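Local coordinates for protein arginase (Trypanosoma brucei brucei, PDB 4RHJ) that is of unknown function, although it has the arginase-deacetylase fold and resembles arginases that hydrolyse arginine, and evolved without their binuclear manganese cluster, at residues A[199-203]-A[204-208]. Sequence-based numbering, arbitrary orientation.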
ATOM      1  N   ARG A 199      -5.407  -5.253 -15.722  1.00 13.74           N
ATOM      2  CA  ARG A 199      -4.646  -6.448 -15.333  1.00 26.97           C
ATOM      3  C   ARG A 199      -5.483  -7.727 -15.277  1.00 19.17           C
ATOM      4  O   ARG A 199      -4.979  -8.781 -14.920  1.00 18.71           O
ATOM      5  CB  ARG A 199      -3.931  -6.229 -13.989  1.00 35.88           C
ATOM      6  CG  ARG A 199      -4.800  -5.748 -12.837  1.00 24.40           C
ATOM      7  CD  ARG A 199      -3.950  -5.210 -11.673  1.00 16.91           C
ATOM      8  NE  ARG A 199      -4.786  -4.810 -10.545  1.00 14.64           N
ATOM      9  CZ  ARG A 199      -5.368  -3.623 -10.417  1.00  6.00           C
ATOM     10  NH1 ARG A 199      -5.175  -2.682 -11.324  1.00 11.25           N
ATOM     11  NH2 ARG A 199      -6.123  -3.384  -9.352  1.00 21.48           N
ATOM     12  N   GLN A 200      -6.747  -7.622 -15.669  1.00 21.84           N
ATOM     13  CA  GLN A 200      -7.604  -8.786 -15.834  1.00 19.75           C
ATOM     14  C   GLN A 200      -8.146  -8.783 -17.257  1.00 13.34           C
ATOM     15  O   GLN A 200      -9.228  -8.264 -17.515  1.00 26.77           O
ATOM     16  CB  GLN A 200      -8.756  -8.764 -14.829  1.00 21.71           C
ATOM     17  CG  GLN A 200      -9.577 -10.041 -14.807  1.00 29.70           C
ATOM     18  CD  GLN A 200     -10.863  -9.891 -14.020  1.00 31.24           C
ATOM     19  OE1 GLN A 200     -10.902  -9.208 -12.998  1.00 44.08           O
ATOM     20  NE2 GLN A 200     -11.925 -10.528 -14.495  1.00 30.03           N
ATOM     21  N   VAL A 201      -7.377  -9.353 -18.179  1.00 18.40           N
ATOM     22  CA  VAL A 201      -7.710  -9.292 -19.582  1.00 19.00           C
ATOM     23  C   VAL A 201      -8.018 -10.692 -20.103  1.00 12.43           C
ATOM     24  O   VAL A 201      -7.207 -11.605 -20.001  1.00 20.70           O
ATOM     25  CB  VAL A 201      -6.559  -8.659 -20.403  1.00 18.79           C
ATOM     26  CG1 VAL A 201      -7.029  -8.305 -21.791  1.00 17.98           C
ATOM     27  CG2 VAL A 201      -6.029  -7.433 -19.727  1.00 12.70           C
ATOM     28  N   SER A 202      -9.215 -10.866 -20.640  1.00 28.50           N
ATOM     29  CA  SER A 202      -9.581 -12.131 -21.243  1.00 17.86           C
ATOM     30  C   SER A 202      -9.389 -12.054 -22.760  1.00 29.03           C
ATOM     31  O   SER A 202      -9.014 -11.016 -23.303  1.00 33.11           O
ATOM     32  CB  SER A 202     -11.014 -12.499 -20.891  1.00 12.59           C
ATOM     33  OG  SER A 202     -11.929 -11.556 -21.386  1.00 22.29           O
ATOM     34  N   SER A 203      -9.628 -13.167 -23.438  1.00 33.43           N
ATOM     35  CA  SER A 203      -9.537 -13.219 -24.883  1.00 27.99           C
ATOM     36  C   SER A 203     -10.676 -12.424 -25.493  1.00 21.96           C
ATOM     37  O   SER A 203     -10.589 -11.990 -26.629  1.00 26.74           O
ATOM     38  CB  SER A 203      -9.574 -14.666 -25.367  1.00 31.50           C
ATOM     39  OG  SER A 203      -8.642 -15.456 -24.650  1.00 32.70           O
ATOM     40  N   GLU A 204     -11.750 -12.250 -24.730  1.00 25.42           N
ATOM     41  CA  GLU A 204     -12.855 -11.393 -25.137  1.00 27.75           C
ATOM     42  C   GLU A 204     -12.416  -9.935 -25.216  1.00 27.16           C
ATOM     43  O   GLU A 204     -12.749  -9.221 -26.157  1.00 28.70           O
ATOM     44  CB  GLU A 204     -14.029 -11.531 -24.166  1.00 35.53           C
ATOM     45  CG  GLU A 204     -14.905 -12.748 -24.396  1.00 32.89           C
ATOM     46  CD  GLU A 204     -16.025 -12.477 -25.375  1.00 31.85           C
ATOM     47  OE1 GLU A 204     -17.012 -13.246 -25.385  1.00 34.04           O
ATOM     48  OE2 GLU A 204     -15.923 -11.493 -26.136  1.00 45.76           O
ATOM     49  N   ASP A 205     -11.664  -9.493 -24.221  1.00 29.18           N
ATOM     50  CA  ASP A 205     -11.182  -8.119 -24.197  1.00 25.14           C
ATOM     51  C   ASP A 205     -10.144  -7.866 -25.285  1.00 28.57           C
ATOM     52  O   ASP A 205     -10.148  -6.803 -25.899  1.00 40.87           O
ATOM     53  CB  ASP A 205     -10.590  -7.784 -22.831  1.00 23.63           C
ATOM     54  CG  ASP A 205     -11.598  -7.917 -21.706  1.00 20.37           C
ATOM     55  OD1 ASP A 205     -12.788  -7.615 -21.931  1.00 27.34           O
ATOM     56  OD2 ASP A 205     -11.196  -8.319 -20.592  1.00 32.57           O
ATOM     57  N   ARG A 206      -9.268  -8.839 -25.526  1.00 23.31           N
ATOM     58  CA  ARG A 206      -8.179  -8.674 -26.495  1.00 30.52           C
ATOM     59  C   ARG A 206      -8.621  -8.757 -27.952  1.00 27.65           C
ATOM     60  O   ARG A 206      -7.973  -8.192 -28.842  1.00 30.17           O
ATOM     61  CB  ARG A 206      -7.092  -9.709 -26.244  1.00 25.95           C
ATOM     62  CG  ARG A 206      -6.366  -9.496 -24.947  1.00 23.17           C
ATOM     63  CD  ARG A 206      -5.143 -10.380 -24.832  1.00 38.13           C
ATOM     64  NE  ARG A 206      -5.461 -11.807 -24.844  1.00 48.42           N
ATOM     65  CZ  ARG A 206      -5.881 -12.498 -23.784  1.00 36.11           C
ATOM     66  NH1 ARG A 206      -6.051 -11.894 -22.617  1.00 31.30           N
ATOM     67  NH2 ARG A 206      -6.139 -13.794 -23.892  1.00 32.01           N
ATOM     68  N   LYS A 207      -9.712  -9.462 -28.213  1.00 29.03           N
ATOM     69  CA  LYS A 207     -10.205  -9.511 -29.580  1.00 33.09           C
ATOM     70  C   LYS A 207     -10.890  -8.188 -29.895  1.00 27.58           C
ATOM     71  O   LYS A 207     -10.664  -7.603 -30.951  1.00 28.09           O
ATOM     72  CB  LYS A 207     -11.144 -10.704 -29.809  1.00 22.87           C
ATOM     73  CG  LYS A 207     -12.360 -10.782 -28.907  1.00 30.91           C
ATOM     74  CD  LYS A 207     -13.240 -11.979 -29.247  1.00 21.66           C
ATOM     75  CE  LYS A 207     -12.814 -13.241 -28.516  1.00 29.17           C
ATOM     76  NZ  LYS A 207     -11.435 -13.697 -28.841  1.00 29.61           N
ATOM     77  N   VAL A 208     -11.680  -7.695 -28.948  1.00 34.82           N
ATOM     78  CA  VAL A 208     -12.390  -6.433 -29.112  1.00 26.78           C
ATOM     79  C   VAL A 208     -11.409  -5.261 -29.135  1.00 40.57           C
ATOM     80  O   VAL A 208     -11.752  -4.162 -29.573  1.00 30.82           O
ATOM     81  CB  VAL A 208     -13.435  -6.217 -27.990  1.00 17.38           C
ATOM     82  CG1 VAL A 208     -12.845  -5.407 -26.880  1.00 30.37           C
ATOM     83  CG2 VAL A 208     -14.662  -5.514 -28.518  1.00 25.20           C
TER
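Asp205 holds CG beside its own backbone N (chi1 -60°), which swings the carboxylate back over the start of the helix to Ser202, while a bend at chi3 (-62°) folds the Arg206 guanidinium back along Val201 and Ser202. Ser202 N gives a nearly straight hydrogen bond of 3.2 Å to Asp205 OD2, approaching from above the carboxylate plane, and Ser202 OG adds a weak one to the same oxygen at 3.4 Å. Ser202 is the N-cap of helix 203-211, which follows strand 190-196 of the parallel sheet in the arginase-deacetylase fold, and the acceptance of its N-H by the acidic side chain three residues on is one half of a capping box. The first turn closes with the bond from Arg206 N to Ser202 O, 3.1 Å long. Further out, Arg206 NH1 makes a weak bond of 2.9 Å to Val201 O, which lies at the edge of the guanidinium, in its plane; Ser202 O lies over one face of the same group, offset toward its rim. The aliphatic part of Arg206 packs on Val201, Arg206 CG 3.4 Å from Val201 CG1, and Tyr75 of the second subunit rests against both residues. Lys207, bent at chi3 and chi4, curls back on its own turn: Lys207 NZ reaches Ser203 O at 2.9 Å from one face of the carbonyl plane, and Lys207 N reaches Ser203 O at 3.1 Å from the opposite face, so that two donors grip this oxygen.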